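Local coordinates for ABC-type transport system, molybdenum-specific extracellular solute-binding protein (Clostridium difficile, PDB 4KD5) that probably binds molybdate or tungstate outside the cell as the solute-binding component of an ABC transporter, at residues 5-13 and 204-212; 76-87 and 192-200. All coordinates share one frame; numbering follows the deposited sequence.

Contact 1: residues 5-13 and 204-212; sequences SVELNISAA and NVDAAKKFE. With FMT (formic acid), chain F.
Leu8 reaches from strand 6-13 onto the first turns of helix 205-215, where both its methyls touch Ala207. CG stands anti to the carbonyl carbon (chi1 -66°), which sends CD1 over the helix backbone, 3.3 Å from Ala207 O and 3.9 Å from Phe211 CB. CD2 turns back toward the helix start, 3.8 Å from Asn204 CB and close to the methyls of Ala207 and Ala208. Val6 meets the same end of the helix with one branch: CG1, anti to the backbone N, lies 3.8 Å from Ala207 CB and 3.7 Å from Asn204 ND2, Val6 and Asn204 approaching from opposite directions. The helix packs across one face of the mixed sheet, beside its parallel strands 6-13, 34-41 and 58-60, in an alpha/beta lobe of the periplasmic-binding-protein type, its axis at 64° to strand 6-13. Ile10 CG1 comes obliquely to the Phe211 ring, 3.9 Å from CE2, and Tyr27 meets that ring edge-to-face. Asn204 occupies the N-cap position, yet its side chain makes no capping bond. A formate, probably from the crystallisation liquor, lies at this helix start, where Ala207 N gives its O1 a weak bond of 3.4 Å.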
loop_
_atom_site.group_PDB
_atom_site.type_symbol
_atom_site.label_atom_id
_atom_site.label_comp_id
_atom_site.label_asym_id
_atom_site.label_seq_id
_atom_site.Cartn_x
_atom_site.Cartn_y
_atom_site.Cartn_z
ATOM N N SER A 5 -3.085 -10.636 -7.454
ATOM C CA SER A 5 -4.499 -10.373 -7.198
ATOM C C SER A 5 -4.797 -10.336 -5.699
ATOM O O SER A 5 -4.164 -11.040 -4.911
ATOM C CB SER A 5 -5.374 -11.422 -7.887
ATOM O OG SER A 5 -6.746 -11.206 -7.609
ATOM N N VAL A 6 -5.760 -9.505 -5.312
ATOM C CA VAL A 6 -6.114 -9.338 -3.906
ATOM C C VAL A 6 -7.604 -9.576 -3.683
ATOM O O VAL A 6 -8.436 -9.108 -4.461
ATOM C CB VAL A 6 -5.744 -7.929 -3.399
ATOM C CG1 VAL A 6 -6.209 -7.738 -1.972
ATOM C CG2 VAL A 6 -4.247 -7.715 -3.480
ATOM N N GLU A 7 -7.933 -10.314 -2.626
ATOM C CA GLU A 7 -9.324 -10.540 -2.257
ATOM C C GLU A 7 -9.628 -9.872 -0.921
ATOM O O GLU A 7 -9.131 -10.301 0.123
ATOM C CB GLU A 7 -9.626 -12.039 -2.194
ATOM C CG GLU A 7 -9.388 -12.764 -3.513
ATOM C CD GLU A 7 -9.486 -14.273 -3.389
ATOM O OE1 GLU A 7 -9.597 -14.776 -2.252
ATOM O OE2 GLU A 7 -9.450 -14.956 -4.433
ATOM N N LEU A 8 -10.436 -8.815 -0.962
ATOM C CA LEU A 8 -10.819 -8.093 0.249
ATOM C C LEU A 8 -12.169 -8.575 0.774
ATOM O O LEU A 8 -13.132 -8.716 0.010
ATOM C CB LEU A 8 -10.873 -6.583 -0.006
ATOM C CG LEU A 8 -9.575 -5.848 -0.327
ATOM C CD1 LEU A 8 -9.845 -4.367 -0.562
ATOM C CD2 LEU A 8 -8.568 -6.020 0.787
ATOM N N ASN A 9 -12.235 -8.842 2.074
ATOM C CA ASN A 9 -13.501 -9.164 2.713
ATOM C C ASN A 9 -14.110 -7.917 3.333
ATOM O O ASN A 9 -13.534 -7.325 4.250
ATOM C CB ASN A 9 -13.302 -10.244 3.780
ATOM C CG ASN A 9 -13.159 -11.628 3.187
ATOM O OD1 ASN A 9 -14.023 -12.088 2.439
ATOM N ND2 ASN A 9 -12.057 -12.296 3.504
ATOM N N ILE A 10 -15.268 -7.509 2.827
ATOM C CA ILE A 10 -15.970 -6.363 3.394
ATOM C C ILE A 10 -17.256 -6.801 4.092
ATOM O O ILE A 10 -18.081 -7.507 3.509
ATOM C CB ILE A 10 -16.289 -5.288 2.331
ATOM C CG1 ILE A 10 -15.014 -4.587 1.871
ATOM C CG2 ILE A 10 -17.241 -4.244 2.888
ATOM C CD1 ILE A 10 -14.257 -5.318 0.801
ATOM N N SER A 11 -17.415 -6.395 5.348
ATOM C CA SER A 11 -18.669 -6.602 6.066
ATOM C C SER A 11 -19.376 -5.258 6.209
ATOM O O SER A 11 -18.774 -4.284 6.661
ATOM C CB SER A 11 -18.415 -7.221 7.436
ATOM O OG SER A 11 -17.451 -6.488 8.159
ATOM N N ALA A 12 -20.645 -5.202 5.809
ATOM C CA ALA A 12 -21.401 -3.953 5.820
ATOM C C ALA A 12 -22.797 -4.173 6.372
ATOM O O ALA A 12 -23.307 -5.289 6.351
ATOM C CB ALA A 12 -21.480 -3.371 4.426
ATOM N N ALA A 13 -23.421 -3.102 6.852
ATOM C CA ALA A 13 -24.804 -3.179 7.304
ATOM C C ALA A 13 -25.677 -3.577 6.123
ATOM O O ALA A 13 -25.513 -3.042 5.025
ATOM C CB ALA A 13 -25.252 -1.850 7.864
ATOM N N ASN A 204 -4.416 -7.540 4.339
ATOM C CA ASN A 204 -4.315 -6.612 3.222
ATOM C C ASN A 204 -4.729 -5.202 3.634
ATOM O O ASN A 204 -5.668 -4.635 3.073
ATOM C CB ASN A 204 -5.165 -7.094 2.038
ATOM C CG ASN A 204 -4.657 -8.387 1.444
ATOM O OD1 ASN A 204 -5.162 -9.465 1.754
ATOM N ND2 ASN A 204 -3.647 -8.288 0.583
ATOM N N VAL A 205 -4.017 -4.647 4.613
ATOM C CA VAL A 205 -4.327 -3.323 5.142
ATOM C C VAL A 205 -4.295 -2.248 4.062
ATOM O O VAL A 205 -5.241 -1.477 3.919
ATOM C CB VAL A 205 -3.400 -2.951 6.320
ATOM C CG1 VAL A 205 -3.646 -1.525 6.772
ATOM C CG2 VAL A 205 -3.615 -3.893 7.483
ATOM N N ASP A 206 -3.217 -2.216 3.288
ATOM C CA ASP A 206 -3.067 -1.228 2.222
ATOM C C ASP A 206 -4.119 -1.344 1.116
ATOM O O ASP A 206 -4.690 -0.342 0.693
ATOM C CB ASP A 206 -1.653 -1.275 1.634
ATOM C CG ASP A 206 -0.669 -0.421 2.417
ATOM O OD1 ASP A 206 -0.019 -0.949 3.344
ATOM O OD2 ASP A 206 -0.554 0.784 2.104
ATOM N N ALA A 207 -4.383 -2.563 0.657
ATOM C CA ALA A 207 -5.440 -2.778 -0.328
ATOM C C ALA A 207 -6.796 -2.326 0.223
ATOM O O ALA A 207 -7.652 -1.844 -0.521
ATOM C CB ALA A 207 -5.493 -4.230 -0.739
ATOM N N ALA A 208 -6.983 -2.485 1.530
ATOM C CA ALA A 208 -8.216 -2.066 2.187
ATOM C C ALA A 208 -8.298 -0.543 2.302
ATOM O O ALA A 208 -9.361 0.044 2.084
ATOM C CB ALA A 208 -8.327 -2.709 3.553
ATOM N N LYS A 209 -7.183 0.088 2.666
ATOM C CA LYS A 209 -7.117 1.542 2.744
ATOM C C LYS A 209 -7.411 2.181 1.392
ATOM O O LYS A 209 -8.067 3.216 1.309
ATOM C CB LYS A 209 -5.737 1.996 3.235
ATOM C CG LYS A 209 -5.400 1.629 4.671
ATOM C CD LYS A 209 -4.227 2.480 5.182
ATOM C CE LYS A 209 -3.742 2.012 6.552
ATOM N NZ LYS A 209 -2.865 3.005 7.246
ATOM N N LYS A 210 -6.907 1.559 0.333
ATOM C CA LYS A 210 -7.110 2.069 -1.019
ATOM C C LYS A 210 -8.563 1.931 -1.464
ATOM O O LYS A 210 -9.092 2.802 -2.146
ATOM C CB LYS A 210 -6.182 1.367 -2.015
ATOM C CG LYS A 210 -4.911 2.136 -2.355
ATOM C CD LYS A 210 -4.051 2.411 -1.130
ATOM C CE LYS A 210 -2.776 3.160 -1.503
ATOM N NZ LYS A 210 -3.052 4.476 -2.154
ATOM N N PHE A 211 -9.209 0.834 -1.082
ATOM C CA PHE A 211 -10.621 0.665 -1.397
ATOM C C PHE A 211 -11.484 1.599 -0.563
ATOM O O PHE A 211 -12.530 2.055 -1.017
ATOM C CB PHE A 211 -11.085 -0.780 -1.211
ATOM C CG PHE A 211 -12.569 -0.958 -1.387
ATOM C CD1 PHE A 211 -13.170 -0.704 -2.613
ATOM C CD2 PHE A 211 -13.364 -1.367 -0.328
ATOM C CE1 PHE A 211 -14.540 -0.860 -2.776
ATOM C CE2 PHE A 211 -14.732 -1.527 -0.487
ATOM C CZ PHE A 211 -15.320 -1.273 -1.711
ATOM N N GLU A 212 -11.051 1.876 0.661
ATOM C CA GLU A 212 -11.774 2.809 1.520
ATOM C C GLU A 212 -11.732 4.214 0.926
ATOM O O GLU A 212 -12.718 4.951 0.986
ATOM C CB GLU A 212 -11.201 2.818 2.941
ATOM C CG GLU A 212 -11.980 3.712 3.900
ATOM C CD GLU A 212 -11.332 3.848 5.266
ATOM O OE1 GLU A 212 -11.409 4.953 5.837
ATOM O OE2 GLU A 212 -10.762 2.859 5.772
HETATM C C FMT F . -1.862 -5.079 -0.111
HETATM O O1 FMT F . -2.156 -5.101 1.084
HETATM O O2 FMT F . -1.621 -4.049 -0.742
#

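Contact 2: residues 76-87 and 192-200; sequences LVSDTMKDLVKN and ITYPVSVIK
Thr80 OG1 is held by two bonds, one given and one received: it donates to Val77 O at 2.6 Å, within its own turn, and accepts the backbone N-H of Val198 at 2.9 Å. With chi1 at 69° the hydroxyl sits between the backbone N and the carbonyl carbon, while CG2 packs crosswise on Val198. Val77 N in turn donates to Val198 O with an N-H...O angle of 167°, so the turn at 77-80 is pinned to the strand end through both polar backbone atoms of Val198. Beyond it, strands 82-94 and 193-198 run antiparallel. Lys82 and Val196 form a hydrogen-bonded pair, with Val196 N 2.8 Å from Lys82 O; Asp83 with Pro195 and Lys86 with Thr193 are non-hydrogen-bonded pairs. Leu84 and Val85 lie opposite the single residue Tyr194 in a beta bulge: Leu84 N donates to Tyr194 O, whereas Tyr194 N bonds to Val85 O, 2.8 Å away. The two strands lead from one lobe toward the interlobe connection, consistent with the two-lobed periplasmic-binding-protein fold. Tyr194 lies with its ring edge toward Val85 O and Asn87 CB, and Val85 CG2 touches CD1 at 3.9 Å. At the ring's end Asn87 ND2 donates to the tyrosine OH at 3.0 Å, nearly in its own amide plane, although that amide is turned 58° from the ring. Tyr229 meets the Tyr194 ring edge-to-face. Lys86 runs alongside Thr193, its NZ 3.4 Å from CG2, and ends in a salt bridge with Glu233. With Asn87 ND2 bonded to both Tyr194 OH and Ser170 OG, the side-chain amide and the phenol are probably held in fixed orientations, Asn87 near Tyr168 and Tyr194 near Ser15, both predicted molybdate-binding residues.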
loop_
_atom_site.group_PDB
_atom_site.type_symbol
_atom_site.label_atom_id
_atom_site.label_comp_id
_atom_site.label_asym_id
_atom_site.label_seq_id
_atom_site.Cartn_x
_atom_site.Cartn_y
_atom_site.Cartn_z
ATOM N N LEU A 76 -9.088 -2.307 15.282
ATOM C CA LEU A 76 -9.176 -1.436 14.113
ATOM C C LEU A 76 -7.847 -0.753 13.822
ATOM O O LEU A 76 -7.040 -0.532 14.731
ATOM C CB LEU A 76 -10.249 -0.362 14.317
ATOM C CG LEU A 76 -11.697 -0.801 14.510
ATOM C CD1 LEU A 76 -12.627 0.399 14.584
ATOM C CD2 LEU A 76 -12.128 -1.713 13.388
ATOM N N VAL A 77 -7.619 -0.436 12.550
ATOM C CA VAL A 77 -6.565 0.495 12.172
ATOM C C VAL A 77 -7.153 1.887 12.415
ATOM O O VAL A 77 -7.889 2.409 11.574
ATOM C CB VAL A 77 -6.159 0.322 10.694
ATOM C CG1 VAL A 77 -4.956 1.189 10.363
ATOM C CG2 VAL A 77 -5.836 -1.133 10.398
ATOM N N SER A 78 -6.835 2.464 13.574
ATOM C CA SER A 78 -7.494 3.672 14.084
ATOM C C SER A 78 -7.567 4.860 13.121
ATOM O O SER A 78 -8.609 5.507 13.004
ATOM C CB SER A 78 -6.849 4.116 15.400
ATOM O OG SER A 78 -7.011 3.145 16.410
ATOM N N ASP A 79 -6.461 5.151 12.444
ATOM C CA ASP A 79 -6.400 6.305 11.553
ATOM C C ASP A 79 -7.242 6.145 10.283
ATOM O O ASP A 79 -7.370 7.084 9.500
ATOM C CB ASP A 79 -4.950 6.647 11.199
ATOM C CG ASP A 79 -4.057 5.424 11.144
ATOM O OD1 ASP A 79 -3.296 5.285 10.160
ATOM O OD2 ASP A 79 -4.104 4.609 12.090
ATOM N N THR A 80 -7.821 4.962 10.087
ATOM C CA THR A 80 -8.716 4.730 8.955
ATOM C C THR A 80 -10.174 4.925 9.344
ATOM O O THR A 80 -11.063 4.771 8.510
ATOM C CB THR A 80 -8.545 3.326 8.346
ATOM O OG1 THR A 80 -9.015 2.338 9.269
ATOM C CG2 THR A 80 -7.089 3.067 8.016
HETATM N N MSE A 81 -10.424 5.243 10.612
HETATM C CA MSE A 81 -11.795 5.466 11.065
HETATM C C MSE A 81 -12.346 6.762 10.477
HETATM O O MSE A 81 -11.824 7.851 10.742
HETATM C CB MSE A 81 -11.879 5.497 12.593
HETATM C CG MSE A 81 -11.528 4.166 13.242
HETATM SE SE MSE A 81 -11.288 4.255 15.172
HETATM C CE MSE A 81 -13.151 4.385 15.699
ATOM N N LYS A 82 -13.400 6.635 9.675
ATOM C CA LYS A 82 -14.024 7.782 9.018
ATOM C C LYS A 82 -15.528 7.609 8.902
ATOM O O LYS A 82 -16.042 6.490 8.977
ATOM C CB LYS A 82 -13.436 7.984 7.616
ATOM C CG LYS A 82 -12.271 8.948 7.551
ATOM C CD LYS A 82 -10.971 8.233 7.229
ATOM C CE LYS A 82 -9.779 9.107 7.596
ATOM N NZ LYS A 82 -8.484 8.486 7.198
ATOM N N ASP A 83 -16.225 8.720 8.700
ATOM C CA ASP A 83 -17.642 8.676 8.394
ATOM C C ASP A 83 -17.813 8.598 6.885
ATOM O O ASP A 83 -17.473 9.540 6.169
ATOM C CB ASP A 83 -18.347 9.910 8.963
ATOM C CG ASP A 83 -18.380 9.911 10.474
ATOM O OD1 ASP A 83 -18.333 8.814 11.058
ATOM O OD2 ASP A 83 -18.441 11.007 11.071
ATOM N N LEU A 84 -18.308 7.459 6.409
ATOM C CA LEU A 84 -18.477 7.233 4.980
ATOM C C LEU A 84 -19.608 8.095 4.419
ATOM O O LEU A 84 -19.362 9.077 3.711
ATOM C CB LEU A 84 -18.741 5.752 4.717
ATOM C CG LEU A 84 -18.848 5.311 3.264
ATOM C CD1 LEU A 84 -17.714 5.935 2.488
ATOM C CD2 LEU A 84 -18.811 3.794 3.165
ATOM N N VAL A 85 -20.843 7.723 4.743
ATOM C CA VAL A 85 -22.005 8.522 4.375
ATOM C C VAL A 85 -22.933 8.679 5.569
ATOM O O VAL A 85 -22.739 8.055 6.613
ATOM C CB VAL A 85 -22.797 7.912 3.204
ATOM C CG1 VAL A 85 -21.899 7.698 2.003
ATOM C CG2 VAL A 85 -23.438 6.596 3.621
ATOM N N LYS A 86 -23.945 9.518 5.405
ATOM C CA LYS A 86 -24.960 9.678 6.429
ATOM C C LYS A 86 -26.324 9.646 5.763
ATOM O O LYS A 86 -26.436 9.873 4.558
ATOM C CB LYS A 86 -24.757 10.982 7.204
ATOM C CG LYS A 86 -24.898 12.238 6.355
ATOM C CD LYS A 86 -24.586 13.518 7.143
ATOM C CE LYS A 86 -24.094 13.254 8.562
ATOM N NZ LYS A 86 -22.623 13.016 8.645
ATOM N N ASN A 87 -27.360 9.348 6.537
ATOM C CA ASN A 87 -28.707 9.337 5.990
ATOM C C ASN A 87 -29.478 10.565 6.440
ATOM O O ASN A 87 -29.035 11.292 7.330
ATOM C CB ASN A 87 -29.444 8.063 6.402
ATOM C CG ASN A 87 -30.085 7.360 5.228
ATOM O OD1 ASN A 87 -30.584 8.002 4.301
ATOM N ND2 ASN A 87 -30.067 6.030 5.253
ATOM N N ILE A 192 -27.221 10.555 11.729
ATOM C CA ILE A 192 -27.480 9.214 11.220
ATOM C C ILE A 192 -26.344 8.831 10.270
ATOM O O ILE A 192 -26.471 8.967 9.055
ATOM C CB ILE A 192 -28.827 9.155 10.471
ATOM C CG1 ILE A 192 -29.920 9.870 11.272
ATOM C CG2 ILE A 192 -29.231 7.714 10.190
ATOM C CD1 ILE A 192 -31.288 9.883 10.601
ATOM N N THR A 193 -25.236 8.346 10.827
ATOM C CA THR A 193 -24.017 8.141 10.045
ATOM C C THR A 193 -23.604 6.680 9.904
ATOM O O THR A 193 -23.925 5.846 10.747
ATOM C CB THR A 193 -22.836 8.935 10.623
ATOM O OG1 THR A 193 -22.466 8.391 11.893
ATOM C CG2 THR A 193 -23.203 10.391 10.788
ATOM N N TYR A 194 -22.867 6.394 8.836
ATOM C CA TYR A 194 -22.323 5.065 8.608
ATOM C C TYR A 194 -20.800 5.145 8.605
ATOM O O TYR A 194 -20.199 5.609 7.634
ATOM C CB TYR A 194 -22.847 4.487 7.285
ATOM C CG TYR A 194 -24.360 4.389 7.201
ATOM C CD1 TYR A 194 -25.134 5.506 6.921
ATOM C CD2 TYR A 194 -25.012 3.178 7.395
ATOM C CE1 TYR A 194 -26.514 5.425 6.846
ATOM C CE2 TYR A 194 -26.395 3.086 7.319
ATOM C CZ TYR A 194 -27.140 4.215 7.043
ATOM O OH TYR A 194 -28.512 4.137 6.966
ATOM N N PRO A 195 -20.167 4.717 9.709
ATOM C CA PRO A 195 -18.702 4.774 9.789
ATOM C C PRO A 195 -18.037 3.604 9.072
ATOM O O PRO A 195 -18.611 2.508 9.017
ATOM C CB PRO A 195 -18.430 4.684 11.293
ATOM C CG PRO A 195 -19.590 3.913 11.835
ATOM C CD PRO A 195 -20.781 4.245 10.965
ATOM N N VAL A 196 -16.847 3.843 8.521
ATOM C CA VAL A 196 -16.067 2.794 7.880
ATOM C C VAL A 196 -14.716 2.695 8.587
ATOM O O VAL A 196 -14.221 3.687 9.122
ATOM C CB VAL A 196 -15.876 3.082 6.362
ATOM C CG1 VAL A 196 -15.067 4.350 6.147
ATOM C CG2 VAL A 196 -15.207 1.910 5.651
ATOM N N SER A 197 -14.130 1.502 8.617
ATOM C CA SER A 197 -12.781 1.341 9.158
ATOM C C SER A 197 -12.079 0.122 8.571
ATOM O O SER A 197 -12.724 -0.881 8.268
ATOM C CB SER A 197 -12.822 1.229 10.683
ATOM O OG SER A 197 -11.512 1.131 11.209
ATOM N N VAL A 198 -10.760 0.207 8.414
ATOM C CA VAL A 198 -9.969 -0.961 8.041
ATOM C C VAL A 198 -9.747 -1.802 9.296
ATOM O O VAL A 198 -9.484 -1.258 10.372
ATOM C CB VAL A 198 -8.615 -0.562 7.426
ATOM C CG1 VAL A 198 -7.763 -1.790 7.147
ATOM C CG2 VAL A 198 -8.825 0.213 6.142
ATOM N N ILE A 199 -9.867 -3.120 9.167
ATOM C CA ILE A 199 -9.691 -4.020 10.302
ATOM C C ILE A 199 -8.203 -4.274 10.571
ATOM O O ILE A 199 -7.428 -4.468 9.635
ATOM C CB ILE A 199 -10.434 -5.343 10.059
ATOM C CG1 ILE A 199 -11.906 -5.071 9.755
ATOM C CG2 ILE A 199 -10.317 -6.263 11.253
ATOM C CD1 ILE A 199 -12.620 -4.306 10.850
ATOM N N LYS A 200 -7.811 -4.268 11.844
ATOM C CA LYS A 200 -6.406 -4.394 12.242
ATOM C C LYS A 200 -5.791 -5.733 11.839
ATOM O O LYS A 200 -4.659 -5.790 11.360
ATOM C CB LYS A 200 -6.282 -4.196 13.755
ATOM C CG LYS A 200 -4.860 -4.154 14.278
ATOM C CD LYS A 200 -4.158 -2.877 13.859
ATOM C CE LYS A 200 -3.370 -2.288 15.018
ATOM N NZ LYS A 200 -4.220 -2.098 16.226
HETATM O O HOH W 1 -27.794 12.946 9.969
#

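How the contacts relate
Contact 2 is nested along the chain inside the loop closed by contact 1: the order is strand 6-13, segment 76-87, strand 193-198 and then helix 205-215. The last two follow each other directly, so the chain leaves the sheet through contact 2 and returns over it as the helix of contact 1. The centres of the two contacts lie 13 Å apart on the same side of the chain's centre, and both reach one mixed sheet, where strand 58-60 pairs with 6-13 and with 193-198. Glu212 joins them, its carboxylate packing against Lys82, Val196 and Val198. Helix 205-215 thus packs on the lobe holding strand 6-13, while segments 76-87 and 192-200 carry that sheet toward the other lobe.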